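Local structure of glucosamine kinase (Streptacidiphilus jiangxiensis, 6HWJ) at residues G21-R24 / A28-G31; E43-G48 / A80-A85; V49-S52 / A56-T59; T59-R64 / V70-P75; V131-V136 / D317-P322. The protein phosphorylates D-glucosamine to D-glucosamine 6-phosphate with ATP, using magnesium ions, and acts more weakly on glucose. One frame throughout, in Å; residues are numbered along the deposited sequence. Where two conformers were deposited one is given.

In the fold
Interactions 2, 3 and 4 belong to one antiparallel sheet near the N-terminus. Interactions 3 and 4 are buried hairpin pairings that share Thr59 and strand 57-65, held by backbone hydrogen bonds with arginines packed alongside. Interaction 2 uses the start of strand 45-51 and is partly buried; it joins the sheet to helix 79-88 through a histidine stack and a histidine-carboxylate hydrogen bond. Interaction 1, about 13 Å centre to centre from interaction 3, is a loop contact at the sheet's end, with few atoms touching and a hydrated magnesium ion beside it. Interaction 5 stands apart near the middle of the chain: a sparse, charged contact across the active site, although Val136 O approaches Thr59 N at 2.8 Å.

Interaction 1 of 5, residues G21-R24 / A28-G31; sequences GERR and AVPG. With MG (magnesium ion), chain D.
Arg23 lays one face of its guanidinium group over Val29, whose CG2 approaches NH1 to 3.6 Å from above, nearer the rim of the group than its middle. The two side chains cross at about a right angle. Val29 is buried and packs beyond the contact on Ser52, which makes this the tight part. The arginine reaches it because CG stands between the backbone N and the carbonyl carbon (chi1 54°) and the chain then runs extended to NE, which donates to Val27 O. Both segments lie in the long loop from helix 5-11 to strand 34-42, and the chain turns here through roughly a right angle without forming a strand pair: Arg24 O and Ala28 N come to 3.4 Å, but the angle is too poor for a hydrogen bond. The other side is loose and watery. Glu22, exposed and with its chain extended, binds a magnesium ion through OE2 at 2.1 Å, and four waters join it round the metal. One water donates to Arg23 O at 3.2 Å. Ala28 CB lies 4.0 Å from the magnesium. Arg24 turns away from segment 28-31 and pairs with Glu26.

Interaction 2 of 5, residues E43-G48 / A80-A85; sequences EGHAVG and AEHLVA
Glu43 OE2 accepts a hydrogen bond from His82 NE2 at 2.8 Å, with 160° at the hydrogen. The carboxylate oxygen is met on its anti side and lies close to the imidazole plane, while the carboxylate itself is turned 46° against the ring. Glu43 and Gly44 both have positive phi and form the two-residue type I' turn of the hairpin between strands 34-42 and 45-51, so the acid reaches helix 79-88 from the hairpin tip. The next residue, His45, covers a face of the same ring. The two imidazoles make an offset face-to-face stack with centroids 4.0 Å apart: His45 CD2 sits over the middle of the His82 ring, 3.4 Å above its plane, whereas His82 ND1 lies over the rim of the His45 ring. His82 CG is anti to its carbonyl carbon (chi1 -79°), which lets ND1 reach back to Gly78 O just ahead of the helix. His45 ND1 is bonded to Thr79 OG1. Deeper in, Val47 and Leu83 approach each other more loosely and both pack on Trp134. With NE2 donating to a carboxylate and ND1 bonded to a carbonyl oxygen, His82 has an acceptor at each nitrogen, so the surroundings would probably stabilise its doubly protonated, positively charged form.

Interaction 3 of 5, residues V49-S52 / A56-T59; sequences VVRS and ARWT
Trp58 runs its side chain along Val50 toward Ser52. Its CB lies 3.7 Å from Val50 O, and CG stays beside the same oxygen. CD1 comes closer, to 3.4 Å, with Val50 O lying at the edge of the indole, near its plane. At NE1 the ring reaches Ser52 OG and donates a hydrogen bond of 3.0 Å, nearly straight at 166° and close to the indole plane. The serine hydroxyl faces the indole because chi1 is 40°, which places OG between the backbone N and the carbonyl carbon; OG is also bonded to Asp54 OD1 and touches Ala56 CB. Elsewhere the indole packs on Val17 and makes a cation-pi contact with Arg137. These residues close the antiparallel beta hairpin of strands 45-51 and 57-65. Val50 and Trp58 form a hydrogen-bonded pair near its end, with bonds running both ways, and Ser52 N adds a bond of 2.9 Å to Ala56 O at the turn end. On the sheet face of Val49 and Thr59, Arg57 CD lies over the Arg51 guanidinium, 3.7 Å above its plane toward the rim. The two guanidinium planes are 41° apart, and each has its own acid: Asp36 for Arg51, Glu174 for Arg57.

Interaction 4 of 5, residues T59-R64 / V70-P75; sequences TVPLVR and VRRSRP
Thr59 and Val60 both meet Arg72, the first through water and the second directly: two waters link Thr59 O to the arginine, one accepting from NE and the other from NH2, and Val60 CG1 rests against Arg72 CG at 4.0 Å. Pro61 then places its ring over the Arg72 guanidinium, with CD 3.4 Å above the plane and toward the rim. Arg72 reaches there with its chain extended as far as NE, CG anti to the backbone N (chi1 -172°), and NH1 continues to a salt bridge with Glu122. Pro61 O accepts from Ser73 N at 2.8 Å, the donor standing 43° above the carbonyl plane; a proline has no N-H to return the bond. Ser73 OG is itself bonded to Thr79. Leu62, paired with Arg72 in the non-hydrogen-bonded register, sends CD2 back to Val70 CG2 at 3.9 Å. Val63 and Arg71 follow as a hydrogen-bonded pair, each N donating to the other's O at 3.0 Å. Their side chains run side by side, and Val63 CG1 sits over the centre of the Arg71 guanidinium, 3.8 Å above it, while NE and NH1 form salt bridges with Asp65 and Asp77. At Arg64 the backbone closes on Val70, and the side chain turns to Pro3 O and the ring of Trp5. In this beta hairpin strand 57-65 pairs with 69-72 and also with strand 45-51. Helix 5-11 packs on Leu62 and Val70, and Thr79 at the start of helix 79-88 touches Pro61 and Val63.

Interaction 5 of 5, residues V131-V136 / D317-P322; sequences VVKWAV and DFDGNP. With MG (magnesium ion), chain F; MG (magnesium ion), chain C.
Lys133 and Asp319 supply all the surface buried here and meet from opposite directions across the active site. The lysine is fully extended, CG anti to the backbone N (chi1 -180°) and every later torsion near 180°, so NZ comes to 3.8 Å from Asp319 OD2, a long salt bridge rather than a close ion pair. Asp319 was modelled in two conformers and this distance belongs to one of them. In it OD1 is hydrogen-bonded to Ser146 OG, while OD2 stays 3.6 Å from the nearer magnesium, beyond direct coordination, although Asp319 is known as a magnesium ligand of this enzyme. Asp317 does bind metal: its carboxylate bridges two ions, OD1 to one at 2.2 Å and OD2 to the other at 2.2 Å. Gln305 helps complete the metal site. A water on the OD1-bound ion also donates to Gly320 O at 3.0 Å. The order Asp-Phe-Asp recalls the metal-binding Asp-Phe-Gly motif of protein kinases, and Lys133 probably contacts ATP, as the strand lysine does in that fold. The glucosamine-binding Asp300 has its side chain about 7 Å from that of Asp319. Strand 130-134 lies between strands 179-186 and 123-126, with Lys133 bonded through its backbone to Ser183 and with Val132 and Trp134 packed against helix 79-88. The 317-322 loop follows strand 312-315 and rests on helix 148-157, where Phe318 touches Ala148, Arg151 and Leu155.

Interaction 1 of 5, residues G21-R24 / A28-G31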
# COMPACT_ATOMS: atom_id res chain seq x y z
N GLY A 21 6.42 20.41 -13.38
CA GLY A 21 7.11 21.59 -13.86
C GLY A 21 7.01 22.77 -12.93
O GLY A 21 6.43 22.71 -11.83
N GLU A 22 7.58 23.89 -13.38
CA GLU A 22 7.63 25.10 -12.58
C GLU A 22 6.23 25.52 -12.14
O GLU A 22 5.28 25.50 -12.92
CB GLU A 22 8.29 26.23 -13.37
CG GLU A 22 8.52 27.50 -12.56
CD GLU A 22 9.14 28.62 -13.38
OE1 GLU A 22 8.73 28.79 -14.55
OE2 GLU A 22 10.03 29.31 -12.86
N ARG A 23 6.12 25.92 -10.88
CA ARG A 23 4.87 26.43 -10.34
C ARG A 23 4.95 27.94 -10.22
O ARG A 23 5.92 28.58 -10.65
CB ARG A 23 4.56 25.77 -9.00
CG ARG A 23 5.67 25.87 -7.97
CD ARG A 23 5.51 24.79 -6.91
NE ARG A 23 6.46 24.96 -5.82
CZ ARG A 23 6.70 24.04 -4.88
NH1 ARG A 23 7.59 24.29 -3.93
NH2 ARG A 23 6.06 22.88 -4.91
N ARG A 24 3.90 28.54 -9.65
CA ARG A 24 3.88 29.98 -9.47
C ARG A 24 5.16 30.45 -8.77
O ARG A 24 5.62 29.83 -7.80
CB ARG A 24 2.65 30.40 -8.65
CG ARG A 24 1.32 30.16 -9.35
CD ARG A 24 1.18 30.98 -10.63
NE ARG A 24 1.48 32.40 -10.42
CZ ARG A 24 0.62 33.28 -9.89
NH1 ARG A 24 -0.59 32.89 -9.51
NH2 ARG A 24 0.98 34.54 -9.75
N ALA A 28 7.93 29.11 -5.43
CA ALA A 28 8.84 28.28 -6.20
C ALA A 28 9.73 27.46 -5.28
O ALA A 28 9.98 27.83 -4.12
CB ALA A 28 9.71 29.14 -7.12
N VAL A 29 10.20 26.33 -5.79
CA VAL A 29 11.21 25.54 -5.08
C VAL A 29 12.43 26.42 -4.82
O VAL A 29 12.96 27.03 -5.77
CB VAL A 29 11.59 24.29 -5.90
CG1 VAL A 29 12.73 23.54 -5.22
CG2 VAL A 29 10.38 23.40 -6.10
N PRO A 30 12.91 26.52 -3.58
CA PRO A 30 14.03 27.42 -3.31
C PRO A 30 15.34 26.84 -3.81
O PRO A 30 15.63 25.65 -3.63
CB PRO A 30 14.02 27.56 -1.78
CG PRO A 30 13.43 26.28 -1.30
CD PRO A 30 12.46 25.81 -2.37
N GLY A 31 16.12 27.69 -4.46
CA GLY A 31 17.40 27.30 -4.99
C GLY A 31 18.54 27.91 -4.20
O GLY A 31 18.32 28.68 -3.25
MG MG D . 10.74 29.83 -10.95
O HOH W 1 8.96 29.25 -10.04
O HOH W 2 9.89 31.76 -11.28
O HOH W 3 12.75 30.26 -11.68
O HOH W 4 11.55 27.82 -10.45

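Interaction 2 of 5, residues E43-G48 / A80-A85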
# COMPACT_ATOMS: atom_id res chain seq x y z
N GLU A 43 24.03 7.90 -22.45
CA GLU A 43 23.39 8.61 -23.56
C GLU A 43 22.62 9.85 -23.09
O GLU A 43 21.59 10.21 -23.67
CB GLU A 43 22.47 7.68 -24.36
CG GLU A 43 23.14 6.40 -24.85
CD GLU A 43 22.29 5.64 -25.86
OE1 GLU A 43 22.67 5.60 -27.04
OE2 GLU A 43 21.23 5.11 -25.49
N GLY A 44 23.13 10.51 -22.06
CA GLY A 44 22.52 11.71 -21.53
C GLY A 44 21.41 11.50 -20.53
O GLY A 44 20.74 12.48 -20.18
N HIS A 45 21.19 10.28 -20.07
CA HIS A 45 20.15 9.98 -19.11
C HIS A 45 20.74 9.68 -17.74
O HIS A 45 21.84 9.14 -17.63
CB HIS A 45 19.30 8.76 -19.58
CG HIS A 45 18.55 9.02 -20.85
ND1 HIS A 45 17.29 9.58 -20.87
CD2 HIS A 45 18.90 8.83 -22.14
CE1 HIS A 45 16.89 9.70 -22.12
NE2 HIS A 45 17.84 9.26 -22.91
N ALA A 46 19.99 10.04 -16.70
CA ALA A 46 20.47 9.79 -15.35
C ALA A 46 19.33 9.83 -14.34
O ALA A 46 18.23 10.30 -14.64
CB ALA A 46 21.55 10.79 -14.95
N VAL A 47 19.61 9.31 -13.15
CA VAL A 47 18.74 9.45 -11.99
C VAL A 47 19.50 10.25 -10.96
O VAL A 47 20.59 9.85 -10.53
CB VAL A 47 18.30 8.11 -11.42
CG1 VAL A 47 17.26 8.35 -10.30
CG2 VAL A 47 17.71 7.19 -12.49
N GLY A 48 18.96 11.40 -10.57
CA GLY A 48 19.58 12.27 -9.61
C GLY A 48 18.81 12.22 -8.30
O GLY A 48 17.59 12.08 -8.30
N ALA A 80 13.12 6.41 -18.62
CA ALA A 80 12.55 5.20 -18.04
C ALA A 80 13.01 3.98 -18.83
O ALA A 80 13.33 2.94 -18.25
CB ALA A 80 11.02 5.29 -18.05
N GLU A 81 13.03 4.10 -20.15
CA GLU A 81 13.61 3.08 -21.02
C GLU A 81 15.04 2.76 -20.62
O GLU A 81 15.42 1.58 -20.58
CB GLU A 81 13.54 3.60 -22.47
CG GLU A 81 14.01 2.72 -23.52
CD GLU A 81 13.79 3.36 -24.89
OE1 GLU A 81 14.77 3.47 -25.65
OE2 GLU A 81 12.64 3.78 -25.17
N HIS A 82 15.85 3.79 -20.35
CA HIS A 82 17.24 3.55 -20.00
C HIS A 82 17.38 2.94 -18.60
O HIS A 82 18.33 2.18 -18.34
CB HIS A 82 18.05 4.84 -20.10
CG HIS A 82 18.42 5.19 -21.51
ND1 HIS A 82 17.48 5.55 -22.46
CD2 HIS A 82 19.61 5.17 -22.15
CE1 HIS A 82 18.08 5.75 -23.62
NE2 HIS A 82 19.38 5.52 -23.46
N LEU A 83 16.47 3.26 -17.69
CA LEU A 83 16.49 2.57 -16.40
C LEU A 83 16.20 1.08 -16.59
O LEU A 83 16.89 0.23 -16.00
CB LEU A 83 15.48 3.20 -15.45
CG LEU A 83 15.36 2.48 -14.09
CD1 LEU A 83 16.61 2.69 -13.27
CD2 LEU A 83 14.15 2.95 -13.33
N VAL A 84 15.21 0.75 -17.40
CA VAL A 84 14.90 -0.65 -17.66
C VAL A 84 16.09 -1.35 -18.31
O VAL A 84 16.43 -2.48 -17.95
CB VAL A 84 13.64 -0.76 -18.52
CG1 VAL A 84 13.39 -2.20 -18.92
CG2 VAL A 84 12.45 -0.19 -17.74
N ALA A 85 16.77 -0.67 -19.24
CA ALA A 85 17.93 -1.29 -19.89
C ALA A 85 19.04 -1.55 -18.88
O ALA A 85 19.70 -2.60 -18.94
CB ALA A 85 18.42 -0.39 -21.04

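Interaction 3 of 5, residues V49-S52 / A56-T59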
# COMPACT_ATOMS: atom_id res chain seq x y z
N VAL A 49 19.55 12.30 -7.20
CA VAL A 49 19.02 12.61 -5.89
C VAL A 49 19.41 14.05 -5.60
O VAL A 49 20.60 14.36 -5.45
CB VAL A 49 19.55 11.65 -4.82
CG1 VAL A 49 19.07 12.08 -3.45
CG2 VAL A 49 19.12 10.22 -5.14
N VAL A 50 18.43 14.94 -5.60
CA VAL A 50 18.67 16.38 -5.61
C VAL A 50 18.09 16.97 -4.33
O VAL A 50 17.02 16.57 -3.87
CB VAL A 50 18.07 17.05 -6.85
CG1 VAL A 50 18.35 18.54 -6.88
CG2 VAL A 50 18.62 16.37 -8.11
N ARG A 51 18.82 17.91 -3.77
CA ARG A 51 18.39 18.66 -2.59
C ARG A 51 18.07 20.09 -3.00
O ARG A 51 18.91 20.76 -3.63
CB ARG A 51 19.47 18.62 -1.52
CG ARG A 51 19.05 19.02 -0.15
CD ARG A 51 20.24 18.94 0.82
NE ARG A 51 20.79 17.59 0.90
CZ ARG A 51 20.62 16.76 1.93
NH1 ARG A 51 19.91 17.13 2.99
NH2 ARG A 51 21.18 15.56 1.90
N SER A 52 16.87 20.55 -2.68
CA SER A 52 16.57 21.96 -2.81
C SER A 52 17.12 22.72 -1.58
O SER A 52 17.54 22.12 -0.58
CB SER A 52 15.07 22.17 -2.98
OG SER A 52 14.31 21.32 -2.14
N ALA A 56 14.90 19.83 1.38
CA ALA A 56 14.05 18.79 0.84
C ALA A 56 14.80 18.00 -0.24
O ALA A 56 15.52 18.57 -1.06
CB ALA A 56 12.78 19.38 0.25
N ARG A 57 14.63 16.68 -0.22
CA ARG A 57 15.32 15.78 -1.14
C ARG A 57 14.34 15.22 -2.15
O ARG A 57 13.17 14.98 -1.84
CB ARG A 57 16.00 14.63 -0.41
CG ARG A 57 17.20 15.01 0.40
CD ARG A 57 18.15 13.82 0.57
NE ARG A 57 17.48 12.65 1.14
CZ ARG A 57 18.06 11.46 1.28
NH1 ARG A 57 17.38 10.45 1.80
NH2 ARG A 57 19.31 11.27 0.89
N TRP A 58 14.85 14.96 -3.36
CA TRP A 58 14.01 14.59 -4.48
C TRP A 58 14.69 13.55 -5.36
O TRP A 58 15.90 13.62 -5.59
CB TRP A 58 13.69 15.82 -5.37
CG TRP A 58 13.19 17.02 -4.63
CD1 TRP A 58 13.94 17.93 -3.92
CD2 TRP A 58 11.83 17.46 -4.54
NE1 TRP A 58 13.12 18.90 -3.40
CE2 TRP A 58 11.82 18.63 -3.76
CE3 TRP A 58 10.62 16.96 -5.03
CZ2 TRP A 58 10.64 19.32 -3.46
CZ3 TRP A 58 9.45 17.65 -4.74
CH2 TRP A 58 9.47 18.81 -3.96
N THR A 59 13.91 12.61 -5.87
CA THR A 59 14.34 11.74 -6.96
C THR A 59 14.00 12.43 -8.26
O THR A 59 12.84 12.78 -8.48
CB THR A 59 13.66 10.37 -6.92
OG1 THR A 59 13.93 9.75 -5.66
CG2 THR A 59 14.16 9.46 -8.06

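Interaction 4 of 5, residues T59-R64 / V70-P75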
# COMPACT_ATOMS: atom_id res chain seq x y z
N THR A 59 13.91 12.61 -5.87
CA THR A 59 14.34 11.74 -6.96
C THR A 59 14.00 12.43 -8.26
O THR A 59 12.84 12.78 -8.48
CB THR A 59 13.66 10.37 -6.92
OG1 THR A 59 13.93 9.75 -5.66
CG2 THR A 59 14.16 9.46 -8.06
N VAL A 60 14.99 12.62 -9.12
CA VAL A 60 14.75 13.34 -10.37
C VAL A 60 15.29 12.53 -11.54
O VAL A 60 16.51 12.34 -11.63
CB VAL A 60 15.39 14.73 -10.35
CG1 VAL A 60 14.92 15.50 -11.57
CG2 VAL A 60 15.04 15.48 -9.06
N PRO A 61 14.43 12.04 -12.44
CA PRO A 61 14.95 11.50 -13.70
C PRO A 61 15.42 12.65 -14.57
O PRO A 61 14.69 13.61 -14.80
CB PRO A 61 13.73 10.78 -14.31
CG PRO A 61 12.56 11.57 -13.81
CD PRO A 61 12.95 12.07 -12.42
N LEU A 62 16.66 12.56 -15.03
CA LEU A 62 17.31 13.67 -15.70
C LEU A 62 17.70 13.30 -17.12
O LEU A 62 18.06 12.15 -17.43
CB LEU A 62 18.57 14.11 -14.94
CG LEU A 62 18.30 14.72 -13.57
CD1 LEU A 62 19.59 14.65 -12.75
CD2 LEU A 62 17.81 16.16 -13.68
N VAL A 63 17.65 14.30 -17.98
CA VAL A 63 18.10 14.16 -19.37
C VAL A 63 18.83 15.43 -19.76
O VAL A 63 18.35 16.55 -19.52
CB VAL A 63 16.93 13.87 -20.32
CG1 VAL A 63 16.01 15.07 -20.41
CG2 VAL A 63 17.45 13.47 -21.70
N ARG A 64 20.00 15.28 -20.35
CA ARG A 64 20.69 16.43 -20.91
C ARG A 64 19.99 16.84 -22.20
O ARG A 64 19.69 16.00 -23.05
CB ARG A 64 22.16 16.11 -21.13
CG ARG A 64 22.96 16.03 -19.81
CD ARG A 64 24.41 15.63 -20.02
NE ARG A 64 25.14 15.45 -18.76
CZ ARG A 64 26.24 16.10 -18.44
NH1 ARG A 64 26.78 17.00 -19.27
NH2 ARG A 64 26.82 15.86 -17.27
N VAL A 70 20.08 20.83 -18.89
CA VAL A 70 19.49 19.64 -18.29
C VAL A 70 18.03 19.95 -18.02
O VAL A 70 17.65 21.09 -17.76
CB VAL A 70 20.23 19.20 -17.02
CG1 VAL A 70 19.99 20.22 -15.89
CG2 VAL A 70 19.77 17.82 -16.59
N ARG A 71 17.20 18.93 -18.08
CA ARG A 71 15.81 19.07 -17.67
C ARG A 71 15.32 17.75 -17.11
O ARG A 71 15.98 16.71 -17.24
CB ARG A 71 14.94 19.56 -18.82
CG ARG A 71 14.86 18.59 -19.98
CD ARG A 71 14.04 19.18 -21.16
NE ARG A 71 14.14 18.31 -22.32
CZ ARG A 71 13.50 17.14 -22.44
NH1 ARG A 71 12.71 16.71 -21.46
NH2 ARG A 71 13.65 16.41 -23.53
N ARG A 72 14.17 17.79 -16.47
CA ARG A 72 13.56 16.59 -15.93
C ARG A 72 12.96 15.77 -17.06
O ARG A 72 12.24 16.30 -17.92
CB ARG A 72 12.47 16.96 -14.91
CG ARG A 72 11.94 15.75 -14.18
CD ARG A 72 10.77 16.09 -13.24
NE ARG A 72 10.43 14.94 -12.40
CZ ARG A 72 9.66 13.93 -12.79
NH1 ARG A 72 9.13 13.93 -14.02
NH2 ARG A 72 9.41 12.92 -11.96
N SER A 73 13.29 14.49 -17.08
CA SER A 73 12.79 13.61 -18.12
C SER A 73 11.28 13.56 -18.15
O SER A 73 10.61 13.57 -17.10
CB SER A 73 13.36 12.20 -17.90
OG SER A 73 14.72 12.32 -17.54
N ARG A 74 10.73 13.50 -19.37
CA ARG A 74 9.32 13.31 -19.64
C ARG A 74 9.10 11.99 -20.36
O ARG A 74 10.02 11.49 -21.02
CB ARG A 74 8.78 14.45 -20.52
CG ARG A 74 8.87 15.83 -19.88
CD ARG A 74 8.66 16.93 -20.92
NE ARG A 74 8.85 18.26 -20.35
CZ ARG A 74 9.01 19.37 -21.07
NH1 ARG A 74 9.02 19.31 -22.40
NH2 ARG A 74 9.17 20.53 -20.46
N PRO A 75 7.92 11.38 -20.24
CA PRO A 75 7.63 10.19 -21.05
C PRO A 75 7.91 10.45 -22.52
O PRO A 75 7.51 11.47 -23.08
CB PRO A 75 6.14 9.95 -20.78
CG PRO A 75 5.90 10.53 -19.44
CD PRO A 75 6.79 11.75 -19.37
O HOH W 5 11.37 14.68 -9.74
O HOH W 6 10.81 11.80 -9.93

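Interaction 5 of 5, residues V131-V136 / D317-P322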
# COMPACT_ATOMS: atom_id res chain seq x y z
N VAL A 131 5.99 -1.10 -16.04
CA VAL A 131 5.65 0.20 -15.45
C VAL A 131 6.82 0.64 -14.58
O VAL A 131 7.20 -0.07 -13.63
CB VAL A 131 4.37 0.14 -14.61
CG1 VAL A 131 4.03 1.54 -14.10
CG2 VAL A 131 3.24 -0.45 -15.42
N VAL A 132 7.38 1.79 -14.90
CA VAL A 132 8.42 2.42 -14.11
C VAL A 132 7.74 3.48 -13.25
O VAL A 132 7.05 4.37 -13.78
CB VAL A 132 9.50 3.07 -14.99
CG1 VAL A 132 10.50 3.85 -14.11
CG2 VAL A 132 10.20 2.03 -15.84
N LYS A 133 7.94 3.40 -11.95
CA LYS A 133 7.36 4.34 -11.00
C LYS A 133 8.53 5.05 -10.32
O LYS A 133 9.28 4.40 -9.58
CB LYS A 133 6.49 3.62 -9.98
CG LYS A 133 5.85 4.55 -8.95
CD LYS A 133 4.93 3.76 -8.02
CE LYS A 133 4.21 4.68 -7.04
NZ LYS A 133 3.42 3.90 -6.03
N TRP A 134 8.67 6.35 -10.59
CA TRP A 134 9.67 7.16 -9.94
C TRP A 134 9.16 7.64 -8.58
O TRP A 134 8.06 8.19 -8.48
CB TRP A 134 10.00 8.41 -10.77
CG TRP A 134 10.51 8.14 -12.14
CD1 TRP A 134 9.81 8.30 -13.31
CD2 TRP A 134 11.80 7.68 -12.50
NE1 TRP A 134 10.61 7.96 -14.38
CE2 TRP A 134 11.83 7.57 -13.91
CE3 TRP A 134 12.94 7.34 -11.77
CZ2 TRP A 134 12.96 7.14 -14.59
CZ3 TRP A 134 14.06 6.92 -12.45
CH2 TRP A 134 14.07 6.82 -13.86
N ALA A 135 9.95 7.43 -7.54
CA ALA A 135 9.75 8.19 -6.32
C ALA A 135 9.95 9.66 -6.69
O ALA A 135 10.63 9.99 -7.68
CB ALA A 135 10.72 7.75 -5.24
N VAL A 136 9.30 10.53 -5.96
CA VAL A 136 9.46 11.97 -6.20
C VAL A 136 10.10 12.58 -4.95
O VAL A 136 11.32 12.80 -4.90
CB VAL A 136 8.12 12.62 -6.54
CG1 VAL A 136 8.29 14.13 -6.72
CG2 VAL A 136 7.55 12.00 -7.80
N ASP A 317 0.66 -1.84 -4.04
CA ASP A 317 0.61 -0.70 -3.10
C ASP A 317 1.25 -1.05 -1.76
O ASP A 317 0.55 -1.27 -0.77
CB ASP A 317 -0.85 -0.27 -2.92
CG ASP A 317 -0.99 1.16 -2.39
OD1 ASP A 317 -0.02 1.68 -1.81
OD2 ASP A 317 -2.09 1.74 -2.55
N PHE A 318 2.58 -1.07 -1.72
CA PHE A 318 3.34 -1.45 -0.53
C PHE A 318 4.01 -0.27 0.19
O PHE A 318 4.99 -0.47 0.91
CB PHE A 318 4.39 -2.48 -0.91
CG PHE A 318 3.82 -3.87 -1.11
CD1 PHE A 318 3.56 -4.68 -0.03
CD2 PHE A 318 3.54 -4.34 -2.38
CE1 PHE A 318 3.04 -5.95 -0.19
CE2 PHE A 318 3.01 -5.60 -2.55
CZ PHE A 318 2.77 -6.40 -1.46
N ASP A 319 3.47 0.95 0.01
CA ASP A 319 4.05 2.13 0.63
C ASP A 319 3.75 2.24 2.12
O ASP A 319 4.37 3.06 2.81
CB ASP A 319 3.52 3.40 -0.05
CG ASP A 319 4.10 3.60 -1.42
OD1 ASP A 319 5.23 3.13 -1.67
OD2 ASP A 319 3.43 4.24 -2.26
N GLY A 320 2.79 1.47 2.63
CA GLY A 320 2.42 1.53 4.03
C GLY A 320 1.14 2.30 4.29
O GLY A 320 0.51 2.87 3.39
N ASN A 321 0.77 2.34 5.57
CA ASN A 321 -0.48 2.97 5.99
C ASN A 321 -0.38 4.48 5.87
O ASN A 321 0.43 5.10 6.57
CB ASN A 321 -0.79 2.57 7.43
CG ASN A 321 -2.11 3.11 7.91
OD1 ASN A 321 -2.83 3.76 7.17
ND2 ASN A 321 -2.44 2.82 9.17
N PRO A 322 -1.18 5.12 5.01
CA PRO A 322 -1.00 6.55 4.76
C PRO A 322 -1.46 7.45 5.90
O PRO A 322 -1.18 8.66 5.84
CB PRO A 322 -1.85 6.80 3.49
CG PRO A 322 -2.91 5.75 3.55
CD PRO A 322 -2.27 4.54 4.19
MG MG F . 0.03 3.75 -1.10
MG MG C . -3.98 1.31 -3.54
O HOH W 7 -2.10 3.87 -1.20
O HOH W 8 -0.59 2.57 0.64
O HOH W 9 -5.99 0.88 -4.35
O HOH W 10 -3.44 0.47 -5.32
O HOH W 11 -4.11 3.01 -4.88